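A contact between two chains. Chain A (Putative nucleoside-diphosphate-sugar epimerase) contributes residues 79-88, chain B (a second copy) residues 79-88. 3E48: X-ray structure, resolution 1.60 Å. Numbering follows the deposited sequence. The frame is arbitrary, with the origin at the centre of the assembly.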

# COMPACT_ATOMS: atom_id res chain seq x y z
N SER A 79 4.25 -5.29 -10.41
CA SER A 79 3.08 -5.18 -9.55
C SER A 79 1.77 -4.85 -10.27
O SER A 79 0.72 -5.42 -9.96
CB SER A 79 3.31 -4.13 -8.45
OG SER A 79 4.35 -4.53 -7.56
N PHE A 80 1.82 -3.94 -11.24
CA PHE A 80 0.61 -3.56 -11.97
C PHE A 80 -0.06 -4.74 -12.65
O PHE A 80 -1.30 -4.80 -12.74
CB PHE A 80 0.92 -2.49 -13.01
CG PHE A 80 -0.30 -1.95 -13.71
CD1 PHE A 80 -1.17 -1.09 -13.05
CD2 PHE A 80 -0.59 -2.33 -15.02
CE1 PHE A 80 -2.31 -0.60 -13.68
CE2 PHE A 80 -1.73 -1.85 -15.66
CZ PHE A 80 -2.59 -0.98 -15.00
N LYS A 81 0.74 -5.67 -13.15
CA LYS A 81 0.19 -6.83 -13.82
C LYS A 81 -0.33 -7.88 -12.85
O LYS A 81 -1.19 -8.68 -13.21
CB LYS A 81 1.24 -7.45 -14.74
CG LYS A 81 1.55 -6.60 -15.97
CD LYS A 81 2.56 -7.29 -16.86
CE LYS A 81 2.11 -8.70 -17.23
NZ LYS A 81 0.81 -8.71 -17.97
N ARG A 82 0.17 -7.87 -11.62
CA ARG A 82 -0.28 -8.87 -10.64
C ARG A 82 -1.51 -8.45 -9.83
O ARG A 82 -2.30 -9.30 -9.42
CB ARG A 82 0.87 -9.24 -9.69
CG ARG A 82 0.63 -10.57 -8.97
CD ARG A 82 1.65 -10.85 -7.87
NE ARG A 82 2.99 -11.11 -8.39
CZ ARG A 82 4.03 -11.47 -7.64
NH1 ARG A 82 3.88 -11.60 -6.33
NH2 ARG A 82 5.22 -11.69 -8.19
N ILE A 83 -1.67 -7.15 -9.63
CA ILE A 83 -2.79 -6.58 -8.87
C ILE A 83 -4.18 -7.16 -9.19
O ILE A 83 -4.97 -7.41 -8.29
CB ILE A 83 -2.89 -5.04 -9.10
CG1 ILE A 83 -1.66 -4.36 -8.50
CG2 ILE A 83 -4.18 -4.50 -8.49
CD1 ILE A 83 -1.49 -4.56 -7.01
N PRO A 84 -4.49 -7.38 -10.47
CA PRO A 84 -5.81 -7.92 -10.79
C PRO A 84 -6.19 -9.20 -10.04
O PRO A 84 -7.36 -9.40 -9.73
CB PRO A 84 -5.75 -8.13 -12.30
CG PRO A 84 -4.78 -7.07 -12.75
CD PRO A 84 -3.70 -7.16 -11.70
N GLU A 85 -5.22 -10.06 -9.75
CA GLU A 85 -5.53 -11.31 -9.06
C GLU A 85 -6.08 -11.08 -7.65
O GLU A 85 -6.96 -11.82 -7.20
CB GLU A 85 -4.31 -12.24 -9.01
CG GLU A 85 -3.23 -11.87 -8.00
CD GLU A 85 -1.97 -12.71 -8.17
OE1 GLU A 85 -1.19 -12.82 -7.20
OE2 GLU A 85 -1.74 -13.25 -9.28
N VAL A 86 -5.59 -10.05 -6.95
CA VAL A 86 -6.07 -9.77 -5.60
C VAL A 86 -7.45 -9.10 -5.67
O VAL A 86 -8.29 -9.29 -4.79
CB VAL A 86 -5.07 -8.90 -4.79
CG1 VAL A 86 -5.00 -7.49 -5.36
CG2 VAL A 86 -5.49 -8.87 -3.32
N GLU A 87 -7.67 -8.32 -6.72
CA GLU A 87 -8.96 -7.69 -6.93
C GLU A 87 -9.96 -8.80 -7.15
O GLU A 87 -11.08 -8.77 -6.63
CB GLU A 87 -8.93 -6.77 -8.15
CG GLU A 87 -8.28 -5.41 -7.93
CD GLU A 87 -9.15 -4.48 -7.11
OE1 GLU A 87 -10.39 -4.57 -7.22
OE2 GLU A 87 -8.60 -3.63 -6.36
N ASN A 88 -9.56 -9.80 -7.94
CA ASN A 88 -10.45 -10.93 -8.22
C ASN A 88 -10.72 -11.76 -6.97
O ASN A 88 -11.83 -12.24 -6.75
CB ASN A 88 -9.87 -11.80 -9.35
CG ASN A 88 -9.90 -11.09 -10.70
OD1 ASN A 88 -10.67 -10.14 -10.90
ND2 ASN A 88 -9.08 -11.56 -11.64
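Chain B, residues 79-88: SFKRIPEVEN

No direct hydrogen bond joins the two stretches; the polar link between them runs through two waters, placed almost symmetrically. Water 1 accepts from A:Phe80 N at 3.0 Å (N to water O) and donates to B:Glu87 OE2 at 2.8 Å (water O to OE2). Water 2 repeats the bridge with the chains exchanged: B:Phe80 N donates to its O at 3.0 Å, and that O donates to A:Glu87 OE2 at 2.7 Å. Each amide lies in the first turn of its stretch, where no carbonyl of the stretch precedes it by a turn; the water accepts from it and donates to the carboxylate of the partner chain.

Chain B lies on chain A head to tail. The CA atoms of A:Phe80 and B:Glu87 are 8.0 Å apart, those of A:Glu87 and B:Phe80 7.9 Å, so the start of each stretch meets the end of the other and the two run in opposite directions. B:Ser79 to B:Arg82 are helical, with B:Ile83 N bonded to B:Ser79 O at 3.0 Å. A second helical segment leads on to B:Asn88, whose N reaches B:Pro84 O at 2.8 Å. Proline has no amide hydrogen to give; in chain A the helix is continuous but kinked where the N of A:Pro84 and of A:Glu85 has no bond to the turn before.

A:Phe80 and B:Phe80 each point the CA-to-CB bond toward the other chain, with chi1 in the t well and chi2 at 74°, and each has 93 Å² covered by the opposing stretch, the largest share of the 356 Å² buried in total. B:Phe80 sets the edge of its ring against A:Ile83 and A:Pro84: CD1 lies 3.8 Å from A:Ile83 CG2, and CE1 lies 4.2 Å from A:Pro84 CG. The same ring has A:Glu87 CG at 3.6 Å from its CD1, an oblique approach. In return, B:Ile83 CG2 meets the edge of the A:Phe80 ring, 3.9 Å from CD1, while B:Pro84 CG comes to 4.2 Å from A:Phe80 CE1.

B:Glu87 has chi1 and chi2 both m. Its OE2 sits 3.7 Å from A:Phe80 CB, so the carboxylate that takes the water bond also packs beside the aromatic side chain. The contact uses B:Phe80, B:Ile83, B:Pro84 and B:Glu87, and the same four residues of chain A; B:Phe80 and B:Glu87 lie about two turns apart, with adjacent B:Ile83 and B:Pro84 between them.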

# COMPACT_ATOMS: atom_id res chain seq x y z
N SER B 79 -9.62 2.18 -5.60
CA SER B 79 -8.17 2.13 -5.78
C SER B 79 -7.69 1.58 -7.12
O SER B 79 -6.76 2.13 -7.73
CB SER B 79 -7.52 1.32 -4.65
OG SER B 79 -7.63 2.00 -3.41
N PHE B 80 -8.30 0.50 -7.60
CA PHE B 80 -7.88 -0.09 -8.86
C PHE B 80 -7.97 0.88 -10.03
O PHE B 80 -7.15 0.84 -10.94
CB PHE B 80 -8.73 -1.33 -9.18
CG PHE B 80 -8.23 -2.11 -10.36
CD1 PHE B 80 -7.09 -2.90 -10.26
CD2 PHE B 80 -8.89 -2.05 -11.59
CE1 PHE B 80 -6.61 -3.61 -11.36
CE2 PHE B 80 -8.42 -2.76 -12.69
CZ PHE B 80 -7.28 -3.54 -12.58
N LYS B 81 -8.98 1.75 -10.00
CA LYS B 81 -9.16 2.71 -11.07
C LYS B 81 -8.20 3.90 -10.98
O LYS B 81 -7.91 4.52 -12.00
CB LYS B 81 -10.61 3.22 -11.07
CG LYS B 81 -11.61 2.21 -11.62
CD LYS B 81 -13.02 2.79 -11.69
CE LYS B 81 -13.04 4.11 -12.46
NZ LYS B 81 -12.54 3.97 -13.86
N ARG B 82 -7.71 4.20 -9.79
CA ARG B 82 -6.79 5.33 -9.64
C ARG B 82 -5.32 4.94 -9.85
O ARG B 82 -4.52 5.77 -10.27
CB ARG B 82 -6.98 5.99 -8.27
CG ARG B 82 -6.31 7.36 -8.17
CD ARG B 82 -6.33 7.93 -6.76
NE ARG B 82 -7.67 8.20 -6.25
CZ ARG B 82 -7.91 8.76 -5.06
NH1 ARG B 82 -6.90 9.11 -4.28
NH2 ARG B 82 -9.16 8.96 -4.65
N ILE B 83 -4.97 3.69 -9.56
CA ILE B 83 -3.60 3.20 -9.72
C ILE B 83 -2.83 3.65 -10.97
O ILE B 83 -1.67 4.03 -10.88
CB ILE B 83 -3.57 1.64 -9.70
CG1 ILE B 83 -3.99 1.15 -8.32
CG2 ILE B 83 -2.18 1.13 -10.05
CD1 ILE B 83 -3.16 1.71 -7.20
N PRO B 84 -3.46 3.59 -12.15
CA PRO B 84 -2.77 4.00 -13.38
C PRO B 84 -2.12 5.38 -13.26
O PRO B 84 -1.12 5.68 -13.91
CB PRO B 84 -3.88 3.96 -14.42
CG PRO B 84 -4.71 2.79 -13.95
CD PRO B 84 -4.81 3.07 -12.46
N GLU B 85 -2.71 6.20 -12.40
CA GLU B 85 -2.25 7.55 -12.11
C GLU B 85 -0.78 7.58 -11.72
O GLU B 85 0.04 8.30 -12.30
CB GLU B 85 -3.08 8.05 -10.95
CG GLU B 85 -3.09 9.49 -10.71
CD GLU B 85 -4.17 9.81 -9.71
OE1 GLU B 85 -3.89 9.81 -8.49
OE2 GLU B 85 -5.30 10.02 -10.17
N VAL B 86 -0.45 6.79 -10.70
CA VAL B 86 0.91 6.72 -10.18
C VAL B 86 1.82 5.98 -11.15
O VAL B 86 3.00 6.30 -11.25
CB VAL B 86 0.96 6.03 -8.79
CG1 VAL B 86 0.51 4.59 -8.89
CG2 VAL B 86 2.37 6.12 -8.22
N GLU B 87 1.28 5.00 -11.86
CA GLU B 87 2.09 4.28 -12.83
C GLU B 87 2.54 5.28 -13.88
O GLU B 87 3.69 5.30 -14.28
CB GLU B 87 1.30 3.16 -13.50
CG GLU B 87 1.09 1.90 -12.67
CD GLU B 87 2.37 1.12 -12.41
OE1 GLU B 87 3.26 1.13 -13.28
OE2 GLU B 87 2.48 0.48 -11.35
N ASN B 88 1.61 6.13 -14.32
CA ASN B 88 1.95 7.12 -15.34
C ASN B 88 2.92 8.16 -14.81
O ASN B 88 3.82 8.60 -15.52
CB ASN B 88 0.69 7.77 -15.89
CG ASN B 88 -0.12 6.81 -16.75
OD1 ASN B 88 0.42 5.80 -17.23
ND2 ASN B 88 -1.39 7.12 -16.97
O HOH W 1 3.97 -1.91 -11.63
O HOH W 2 -9.98 -1.30 -5.95